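Local coordinates for protein succinylglutamate desuccinylase (Chromobacterium violaceum, PDB 1YW4) that probably hydrolyses N-succinyl-L-glutamate to succinate and L-glutamate, the last step of arginine degradation by the AST pathway, with one zinc ion per subunit, at residues S4-L8 with D67-T71; L177-R182 with V247-D251; V279-L285 with E305-P311. All blocks are in the same frame, centred on the assembly; numbering follows the deposited sequence.

Contact 1: S4-L8 with D67-T71; sequences SPSFL and DGMLT
Asp67, on helix 61-75, holds Ser6 and Leu8 at the start of helix 7-12 through its carboxylate. Its OD2 takes the hydroxyl proton of Ser6 OG at 2.7 Å, on the syn side and 22° out of the carboxylate plane. Its OD1 takes the backbone N-H of Leu8, Leu8 N lying 2.7 Å from Asp67 OD1 in a fairly straight bond that comes from well above that plane. The two bonds, one to each oxygen, fix the rotation of the carboxylate, which reaches across because CG stands anti to the backbone N (chi1 -167°). Phe7 N is also near, 3.0 Å from Asp67 OD1. Lying at the start of helix 7-12, the negative group is probably stabilised by the helix dipole. Ser6 is the N-cap residue: its OG, besides giving its proton to Asp67, accepts from the N-H of Gln9. Just upstream, Ser4 OG accepts from Ser6 N at 3.2 Å, an ST turn that shapes the approach to the helix. One turn along helix 61-75, Thr71 OG1 has two carbonyls within reach, Pro5 O at 3.2 Å across the contact and Asp67 O at 3.0 Å in its own helix; its single proton could go to either.

Beneath this polar layer, Leu70 CB sits over a face of the Phe7 ring, 3.7 Å from its centroid and toward its rim, as a CH-pi contact. Leu70 CD1 meets Phe7 CB and CG. The Phe7 ring goes on to meet Trp21 edge-to-face and touches Ala29 and Trp31 of strand 27-33, while Leu70 and Leu8 share Phe88 of strand 83-88. On the far flank of helix 61-75, Met69, a selenomethionine here, packs against helix 230-241.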
loop_
_atom_site.group_PDB
_atom_site.type_symbol
_atom_site.label_atom_id
_atom_site.label_comp_id
_atom_site.label_asym_id
_atom_site.label_seq_id
_atom_site.Cartn_x
_atom_site.Cartn_y
_atom_site.Cartn_z
ATOM N N SER A 4 -20.764 -32.197 -33.837
ATOM C CA SER A 4 -21.027 -32.377 -32.415
ATOM C C SER A 4 -21.774 -31.198 -31.806
ATOM O O SER A 4 -21.521 -30.042 -32.148
ATOM C CB SER A 4 -19.709 -32.581 -31.665
ATOM O OG SER A 4 -19.927 -32.717 -30.270
ATOM N N PRO A 5 -22.722 -31.481 -30.898
ATOM C CA PRO A 5 -23.490 -30.410 -30.250
ATOM C C PRO A 5 -22.592 -29.672 -29.257
ATOM O O PRO A 5 -22.901 -28.567 -28.805
ATOM C CB PRO A 5 -24.619 -31.169 -29.558
ATOM C CG PRO A 5 -23.973 -32.463 -29.190
ATOM C CD PRO A 5 -23.168 -32.808 -30.434
ATOM N N SER A 6 -21.468 -30.307 -28.936
ATOM C CA SER A 6 -20.489 -29.750 -28.020
ATOM C C SER A 6 -19.351 -29.085 -28.790
ATOM O O SER A 6 -18.661 -29.733 -29.577
ATOM C CB SER A 6 -19.916 -30.853 -27.124
ATOM O OG SER A 6 -18.831 -30.383 -26.332
ATOM N N PHE A 7 -19.158 -27.793 -28.545
ATOM C CA PHE A 7 -18.095 -27.043 -29.191
ATOM C C PHE A 7 -16.762 -27.631 -28.732
ATOM O O PHE A 7 -15.840 -27.806 -29.527
ATOM C CB PHE A 7 -18.195 -25.557 -28.814
ATOM C CG PHE A 7 -19.302 -24.818 -29.541
ATOM C CD1 PHE A 7 -19.002 -23.791 -30.427
ATOM C CD2 PHE A 7 -20.641 -25.168 -29.357
ATOM C CE1 PHE A 7 -20.007 -23.116 -31.127
ATOM C CE2 PHE A 7 -21.659 -24.496 -30.055
ATOM C CZ PHE A 7 -21.337 -23.472 -30.938
ATOM N N LEU A 8 -16.683 -27.964 -27.447
ATOM C CA LEU A 8 -15.470 -28.524 -26.875
ATOM C C LEU A 8 -15.049 -29.824 -27.552
ATOM O O LEU A 8 -13.894 -29.978 -27.958
ATOM C CB LEU A 8 -15.665 -28.741 -25.364
ATOM C CG LEU A 8 -14.539 -29.383 -24.527
ATOM C CD1 LEU A 8 -14.708 -30.874 -24.541
ATOM C CD2 LEU A 8 -13.149 -28.972 -25.037
ATOM N N ASP A 67 -18.455 -24.454 -22.433
ATOM C CA ASP A 67 -19.057 -25.337 -23.422
ATOM C C ASP A 67 -20.585 -25.403 -23.284
ATOM O O ASP A 67 -21.297 -25.455 -24.287
ATOM C CB ASP A 67 -18.448 -26.737 -23.319
ATOM C CG ASP A 67 -18.788 -27.607 -24.509
ATOM O OD1 ASP A 67 -18.555 -27.166 -25.660
ATOM O OD2 ASP A 67 -19.283 -28.732 -24.298
ATOM N N GLY A 68 -21.078 -25.404 -22.049
ATOM C CA GLY A 68 -22.513 -25.439 -21.826
ATOM C C GLY A 68 -23.192 -24.205 -22.404
ATOM O O GLY A 68 -24.258 -24.299 -23.018
HETATM N N MSE A 69 -22.568 -23.048 -22.210
HETATM C CA MSE A 69 -23.091 -21.791 -22.720
HETATM C C MSE A 69 -23.139 -21.820 -24.243
HETATM O O MSE A 69 -24.119 -21.400 -24.831
HETATM C CB MSE A 69 -22.221 -20.608 -22.282
HETATM C CG MSE A 69 -22.230 -20.302 -20.796
HETATM SE SE MSE A 69 -21.394 -18.583 -20.428
HETATM C CE MSE A 69 -19.585 -19.020 -20.932
ATOM N N LEU A 70 -22.078 -22.313 -24.878
ATOM C CA LEU A 70 -22.046 -22.374 -26.339
ATOM C C LEU A 70 -23.151 -23.273 -26.888
ATOM O O LEU A 70 -23.788 -22.951 -27.893
ATOM C CB LEU A 70 -20.683 -22.872 -26.821
ATOM C CG LEU A 70 -19.526 -21.931 -26.468
ATOM C CD1 LEU A 70 -18.182 -22.557 -26.852
ATOM C CD2 LEU A 70 -19.737 -20.598 -27.183
ATOM N N THR A 71 -23.377 -24.403 -26.231
ATOM C CA THR A 71 -24.423 -25.312 -26.678
ATOM C C THR A 71 -25.791 -24.639 -26.554
ATOM O O THR A 71 -26.643 -24.781 -27.434
ATOM C CB THR A 71 -24.414 -26.622 -25.873
ATOM O OG1 THR A 71 -23.111 -27.219 -25.950
ATOM C CG2 THR A 71 -25.427 -27.607 -26.453
#

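Contact 2: L177-R182 with V247-D251; sequences LAWLQR and VPDLD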
loop_
_atom_site.group_PDB
_atom_site.type_symbol
_atom_site.label_atom_id
_atom_site.label_comp_id
_atom_site.label_asym_id
_atom_site.label_seq_id
_atom_site.Cartn_x
_atom_site.Cartn_y
_atom_site.Cartn_z
ATOM N N LEU A 177 -14.506 -4.307 -11.161
ATOM C CA LEU A 177 -14.327 -4.878 -9.835
ATOM C C LEU A 177 -15.708 -5.138 -9.254
ATOM O O LEU A 177 -15.919 -6.102 -8.518
ATOM C CB LEU A 177 -13.555 -3.911 -8.933
ATOM C CG LEU A 177 -12.060 -3.804 -9.223
ATOM C CD1 LEU A 177 -11.420 -2.747 -8.331
ATOM C CD2 LEU A 177 -11.414 -5.158 -8.994
ATOM N N ALA A 178 -16.655 -4.273 -9.600
ATOM C CA ALA A 178 -18.020 -4.412 -9.115
ATOM C C ALA A 178 -18.644 -5.670 -9.707
ATOM O O ALA A 178 -19.204 -6.495 -8.984
ATOM C CB ALA A 178 -18.834 -3.187 -9.499
ATOM N N TRP A 179 -18.532 -5.814 -11.025
ATOM C CA TRP A 179 -19.083 -6.974 -11.725
ATOM C C TRP A 179 -18.493 -8.260 -11.158
ATOM O O TRP A 179 -19.189 -9.263 -10.996
ATOM C CB TRP A 179 -18.753 -6.902 -13.211
ATOM C CG TRP A 179 -19.418 -7.962 -14.024
ATOM C CD1 TRP A 179 -20.688 -7.940 -14.511
ATOM C CD2 TRP A 179 -18.833 -9.187 -14.482
ATOM N NE1 TRP A 179 -20.935 -9.069 -15.254
ATOM C CE2 TRP A 179 -19.811 -9.853 -15.252
ATOM C CE3 TRP A 179 -17.577 -9.787 -14.318
ATOM C CZ2 TRP A 179 -19.571 -11.093 -15.864
ATOM C CZ3 TRP A 179 -17.339 -11.020 -14.926
ATOM C CH2 TRP A 179 -18.334 -11.657 -15.690
ATOM N N LEU A 180 -17.195 -8.226 -10.886
ATOM C CA LEU A 180 -16.507 -9.380 -10.329
ATOM C C LEU A 180 -17.054 -9.673 -8.936
ATOM O O LEU A 180 -17.353 -10.825 -8.603
ATOM C CB LEU A 180 -15.000 -9.115 -10.254
ATOM C CG LEU A 180 -14.287 -8.992 -11.603
ATOM C CD1 LEU A 180 -12.838 -8.568 -11.389
ATOM C CD2 LEU A 180 -14.357 -10.327 -12.336
ATOM N N GLN A 181 -17.195 -8.624 -8.132
ATOM C CA GLN A 181 -17.707 -8.763 -6.771
ATOM C C GLN A 181 -19.069 -9.445 -6.798
ATOM O O GLN A 181 -19.257 -10.496 -6.186
ATOM C CB GLN A 181 -17.838 -7.391 -6.103
ATOM C CG GLN A 181 -18.150 -7.460 -4.619
ATOM C CD GLN A 181 -18.419 -6.097 -4.021
ATOM O OE1 GLN A 181 -18.284 -5.900 -2.813
ATOM N NE2 GLN A 181 -18.814 -5.147 -4.863
ATOM N N ARG A 182 -20.021 -8.841 -7.499
ATOM C CA ARG A 182 -21.351 -9.422 -7.602
ATOM C C ARG A 182 -21.321 -10.528 -8.650
ATOM O O ARG A 182 -22.108 -10.535 -9.595
ATOM C CB ARG A 182 -22.386 -8.353 -7.977
ATOM C CG ARG A 182 -22.920 -7.557 -6.786
ATOM C CD ARG A 182 -21.885 -6.591 -6.222
ATOM N NE ARG A 182 -22.171 -6.197 -4.840
ATOM C CZ ARG A 182 -23.273 -5.570 -4.435
ATOM N NH1 ARG A 182 -24.226 -5.250 -5.302
ATOM N NH2 ARG A 182 -23.423 -5.257 -3.153
ATOM N N VAL A 247 -24.134 -2.528 -13.339
ATOM C CA VAL A 247 -23.602 -3.291 -12.217
ATOM C C VAL A 247 -23.960 -2.544 -10.932
ATOM O O VAL A 247 -23.824 -1.324 -10.867
ATOM C CB VAL A 247 -22.065 -3.426 -12.318
ATOM C CG1 VAL A 247 -21.542 -4.325 -11.206
ATOM C CG2 VAL A 247 -21.679 -3.984 -13.683
ATOM N N PRO A 248 -24.424 -3.269 -9.897
ATOM C CA PRO A 248 -24.810 -2.686 -8.607
ATOM C C PRO A 248 -23.657 -2.059 -7.830
ATOM O O PRO A 248 -23.380 -2.443 -6.693
ATOM C CB PRO A 248 -25.432 -3.869 -7.870
ATOM C CG PRO A 248 -24.651 -5.026 -8.400
ATOM C CD PRO A 248 -24.616 -4.729 -9.879
ATOM N N ASP A 249 -22.996 -1.091 -8.455
ATOM C CA ASP A 249 -21.875 -0.384 -7.852
ATOM C C ASP A 249 -20.841 -1.337 -7.255
ATOM O O ASP A 249 -20.958 -2.556 -7.386
ATOM C CB ASP A 249 -22.381 0.574 -6.774
ATOM C CG ASP A 249 -21.419 1.713 -6.515
ATOM O OD1 ASP A 249 -21.710 2.546 -5.632
ATOM O OD2 ASP A 249 -20.374 1.777 -7.199
ATOM N N LEU A 250 -19.831 -0.777 -6.598
ATOM C CA LEU A 250 -18.768 -1.577 -5.997
ATOM C C LEU A 250 -18.410 -1.104 -4.593
ATOM O O LEU A 250 -17.808 -0.045 -4.420
ATOM C CB LEU A 250 -17.520 -1.541 -6.895
ATOM C CG LEU A 250 -16.210 -2.231 -6.485
ATOM C CD1 LEU A 250 -15.395 -1.320 -5.599
ATOM C CD2 LEU A 250 -16.505 -3.550 -5.798
ATOM N N ASP A 251 -18.786 -1.894 -3.594
ATOM C CA ASP A 251 -18.485 -1.563 -2.206
ATOM C C ASP A 251 -17.105 -2.114 -1.871
ATOM O O ASP A 251 -16.970 -3.235 -1.379
ATOM C CB ASP A 251 -19.534 -2.168 -1.270
ATOM C CG ASP A 251 -19.221 -1.918 0.194
ATOM O OD1 ASP A 251 -18.938 -0.753 0.554
ATOM O OD2 ASP A 251 -19.265 -2.885 0.985
#
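Ala178 CB is overlapped by Leu250 and Val247, which close over it where an irregular connecting segment runs past helix 174-181. The segment turns at Pro248, the centre of an inverse gamma turn in which Asp249 N bonds to Val247 O, and so brings side chains from before and after the turn onto one helix. Ala178 is hemmed in tightly: its CB lies 3.3 Å from Leu250 CB, closer than usual for two carbons, and 3.1 Å from Asp249 O. Val247 CG1, placed anti to its backbone N (chi1 -175°), reaches 3.4 Å from Ala178 CB and is equally near Trp179 N, whereas the other branch, CG2, comes to the edge of the indole, near the ring plane, crossing the Trp179 side chain at about a right angle. The indole itself stacks with Tyr146 and leans on Ala235 and Leu236 of helix 230-241.

Next to Ala178, Leu250 CG approaches Leu177 CB, and its CD2 lies against the extended Gln181 side chain. The side-chain contacts among Ala178, Val247 and Leu250 are apolar. The contact thus lays the stretch between helix 230-241 and strand 257-265 along a catalytic-domain helix, away from the zinc site. At the exposed end of the helix, Arg182 bends at chi2 (72°) and slides past Pro248 in the opposite direction, Arg182 CG passing Pro248 CG, which sits in plane at the guanidinium edge, 3.1 Å from Arg182 NH1.

Contact 3: V279-L285 with E305-P311; sequences VENFTLL and EERILFP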
loop_
_atom_site.group_PDB
_atom_site.type_symbol
_atom_site.label_atom_id
_atom_site.label_comp_id
_atom_site.label_asym_id
_atom_site.label_seq_id
_atom_site.Cartn_x
_atom_site.Cartn_y
_atom_site.Cartn_z
ATOM N N VAL A 279 -0.968 -25.697 2.810
ATOM C CA VAL A 279 -1.436 -24.377 3.238
ATOM C C VAL A 279 -2.214 -23.685 2.116
ATOM O O VAL A 279 -1.772 -23.658 0.968
ATOM C CB VAL A 279 -0.250 -23.470 3.679
ATOM C CG1 VAL A 279 0.720 -23.270 2.530
ATOM C CG2 VAL A 279 -0.777 -22.129 4.176
ATOM N N GLU A 280 -3.377 -23.132 2.450
ATOM C CA GLU A 280 -4.214 -22.452 1.461
ATOM C C GLU A 280 -3.653 -21.097 1.049
ATOM O O GLU A 280 -2.940 -20.448 1.817
ATOM C CB GLU A 280 -5.634 -22.253 2.007
ATOM C CG GLU A 280 -6.448 -23.532 2.129
ATOM C CD GLU A 280 -7.845 -23.297 2.672
ATOM O OE1 GLU A 280 -8.635 -24.263 2.698
ATOM O OE2 GLU A 280 -8.158 -22.157 3.077
ATOM N N ASN A 281 -3.979 -20.672 -0.170
ATOM C CA ASN A 281 -3.522 -19.377 -0.650
ATOM C C ASN A 281 -4.225 -18.287 0.149
ATOM O O ASN A 281 -5.370 -18.458 0.583
ATOM C CB ASN A 281 -3.843 -19.180 -2.138
ATOM C CG ASN A 281 -2.921 -19.963 -3.048
ATOM O OD1 ASN A 281 -1.695 -19.868 -2.939
ATOM N ND2 ASN A 281 -3.508 -20.735 -3.967
ATOM N N PHE A 282 -3.528 -17.170 0.323
ATOM C CA PHE A 282 -4.024 -16.010 1.060
ATOM C C PHE A 282 -4.120 -16.269 2.554
ATOM O O PHE A 282 -4.834 -15.568 3.269
ATOM C CB PHE A 282 -5.380 -15.566 0.505
ATOM C CG PHE A 282 -5.305 -14.982 -0.881
ATOM C CD1 PHE A 282 -4.686 -13.753 -1.103
ATOM C CD2 PHE A 282 -5.844 -15.668 -1.967
ATOM C CE1 PHE A 282 -4.606 -13.216 -2.393
ATOM C CE2 PHE A 282 -5.769 -15.141 -3.255
ATOM C CZ PHE A 282 -5.151 -13.915 -3.472
ATOM N N THR A 283 -3.402 -17.284 3.030
ATOM C CA THR A 283 -3.408 -17.584 4.457
ATOM C C THR A 283 -2.751 -16.415 5.188
ATOM O O THR A 283 -1.634 -16.022 4.854
ATOM C CB THR A 283 -2.622 -18.868 4.774
ATOM O OG1 THR A 283 -3.333 -20.003 4.268
ATOM C CG2 THR A 283 -2.435 -19.021 6.275
ATOM N N LEU A 284 -3.453 -15.870 6.179
ATOM C CA LEU A 284 -2.971 -14.740 6.971
ATOM C C LEU A 284 -1.756 -15.096 7.831
ATOM O O LEU A 284 -1.747 -16.120 8.516
ATOM C CB LEU A 284 -4.092 -14.222 7.883
ATOM C CG LEU A 284 -3.813 -12.968 8.725
ATOM C CD1 LEU A 284 -4.035 -11.722 7.869
ATOM C CD2 LEU A 284 -4.751 -12.930 9.945
ATOM N N LEU A 285 -0.733 -14.245 7.790
ATOM C CA LEU A 285 0.481 -14.459 8.573
ATOM C C LEU A 285 0.475 -13.538 9.797
ATOM O O LEU A 285 0.631 -12.331 9.676
ATOM C CB LEU A 285 1.721 -14.182 7.719
ATOM C CG LEU A 285 2.130 -15.169 6.611
ATOM C CD1 LEU A 285 1.143 -16.333 6.491
ATOM C CD2 LEU A 285 2.228 -14.407 5.309
ATOM N N GLU A 305 -1.076 -8.431 8.782
ATOM C CA GLU A 305 -1.827 -8.055 7.589
ATOM C C GLU A 305 -1.392 -8.845 6.355
ATOM O O GLU A 305 -2.153 -8.986 5.398
ATOM C CB GLU A 305 -1.661 -6.556 7.314
ATOM C CG GLU A 305 -2.445 -5.648 8.255
ATOM C CD GLU A 305 -3.939 -5.702 8.001
ATOM O OE1 GLU A 305 -4.537 -6.789 8.175
ATOM O OE2 GLU A 305 -4.515 -4.658 7.621
ATOM N N GLU A 306 -0.167 -9.363 6.382
ATOM C CA GLU A 306 0.349 -10.113 5.249
ATOM C C GLU A 306 -0.262 -11.511 5.117
ATOM O O GLU A 306 -0.770 -12.076 6.082
ATOM C CB GLU A 306 1.874 -10.222 5.335
ATOM C CG GLU A 306 2.536 -9.221 6.266
ATOM C CD GLU A 306 2.700 -9.774 7.673
ATOM O OE1 GLU A 306 1.697 -9.831 8.432
ATOM O OE2 GLU A 306 3.841 -10.172 8.007
ATOM N N ARG A 307 -0.223 -12.051 3.904
ATOM C CA ARG A 307 -0.755 -13.379 3.630
ATOM C C ARG A 307 0.190 -14.062 2.647
ATOM O O ARG A 307 0.871 -13.399 1.866
ATOM C CB ARG A 307 -2.160 -13.282 3.020
ATOM C CG ARG A 307 -3.187 -12.567 3.892
ATOM C CD ARG A 307 -4.472 -12.308 3.117
ATOM N NE ARG A 307 -5.518 -11.717 3.953
ATOM C CZ ARG A 307 -6.358 -12.411 4.714
ATOM N NH1 ARG A 307 -6.283 -13.737 4.748
ATOM N NH2 ARG A 307 -7.269 -11.777 5.446
ATOM N N ILE A 308 0.232 -15.384 2.692
ATOM C CA ILE A 308 1.098 -16.143 1.803
ATOM C C ILE A 308 0.301 -16.475 0.541
ATOM O O ILE A 308 -0.902 -16.736 0.602
ATOM C CB ILE A 308 1.584 -17.448 2.504
ATOM C CG1 ILE A 308 2.727 -18.101 1.718
ATOM C CG2 ILE A 308 0.426 -18.410 2.643
ATOM C CD1 ILE A 308 3.936 -17.196 1.514
ATOM N N LEU A 309 0.963 -16.448 -0.606
ATOM C CA LEU A 309 0.281 -16.750 -1.855
ATOM C C LEU A 309 1.181 -17.592 -2.753
ATOM O O LEU A 309 2.371 -17.317 -2.880
ATOM C CB LEU A 309 -0.112 -15.448 -2.556
ATOM C CG LEU A 309 -0.919 -15.573 -3.850
ATOM C CD1 LEU A 309 -2.219 -16.330 -3.582
ATOM C CD2 LEU A 309 -1.224 -14.182 -4.398
ATOM N N PHE A 310 0.603 -18.631 -3.349
ATOM C CA PHE A 310 1.324 -19.533 -4.246
ATOM C C PHE A 310 2.620 -20.108 -3.668
ATOM O O PHE A 310 3.669 -20.059 -4.303
ATOM C CB PHE A 310 1.623 -18.811 -5.562
ATOM C CG PHE A 310 0.398 -18.277 -6.241
ATOM C CD1 PHE A 310 0.432 -17.055 -6.904
ATOM C CD2 PHE A 310 -0.795 -18.992 -6.211
ATOM C CE1 PHE A 310 -0.708 -16.547 -7.524
ATOM C CE2 PHE A 310 -1.939 -18.499 -6.826
ATOM C CZ PHE A 310 -1.897 -17.270 -7.485
ATOM N N PRO A 311 2.562 -20.674 -2.453
ATOM C CA PRO A 311 3.766 -21.248 -1.840
ATOM C C PRO A 311 4.273 -22.476 -2.607
ATOM O O PRO A 311 3.483 -23.330 -3.010
ATOM C CB PRO A 311 3.292 -21.608 -0.437
ATOM C CG PRO A 311 1.869 -22.014 -0.680
ATOM C CD PRO A 311 1.380 -20.910 -1.605
#
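A G1 beta bulge marks the antiparallel pairing of 279-285 with strand 307-309, in the AstE/AspA barrel-sandwich hybrid domain: Phe282 and Thr283 both face Ile308, and a type II turn runs from Glu280 to Thr283. Phe282 N gives its proton to Ile308 O, Ile308 N to Thr283 O, and Leu285 N to Glu306 O at 2.8 Å, the last nearly straight at 174°. Within the turn, Thr283 OG1 donates to Glu280 O.

Two side chains add bonds to the ladder: Asn281 at the Phe310 end, and Arg307 over its middle. Asn281 uses OD1 to accept from Phe310 N at 2.6 Å, the donor tilted out of the carbonyl plane, and its amide stands 79° from the Phe310 ring. Arg307, extended from CG to NE, reaches over the neighbouring segment, where NH1 meets Phe282 O at 2.8 Å, close to the line of that carbonyl and in the guanidinium plane. Leu284 CD1 lies over the centre of one guanidinium face, 3.9 Å above it.

Leu309 CD1 sits over a face of the Phe282 ring as a CH-pi contact, 3.8 Å from the centroid, the two side chains pointing the same way. Elsewhere Leu285 CD2 packs against the backbone of Arg307 and Ile308, Thr283 CB meets Ile308 CG2, and Val279 CG1 reaches Pro311 CG at 3.6 Å. The side chain of Phe310 is about 8 Å from the zinc ion and about 6 Å from the side chain of Glu214, the predicted active-site residue.

Strand 307-309 is bonded on its other edge to strand 320-328, through Arg307 with Val325 and Leu309 with Ile323. Ile308 touches Leu264 of strand 257-265, while Phe282 meets Phe157 and Phe160 edge-to-face.

The three contacts follow one another along the chain, each closing before the next opens. Contact 1 joins the N-terminal helix 7-12 to helix 61-75 in the catalytic domain; contact 2 lays 247-251, on the way to the hybrid domain, against helix 174-181; contact 3 lies wholly within that second domain. Centres of contacts 1 and 2 are 29 Å apart, of 2 and 3 25 Å, and of 1 and 3 37 Å, contacts 1 and 3 lying on opposite sides of the chain's centre. None touches another. Helix 230-241 meets Met69 of contact 1 and Trp179 of contact 2, while contact 3 comes nearest the zinc, so the hybrid domain probably helps to border the active site.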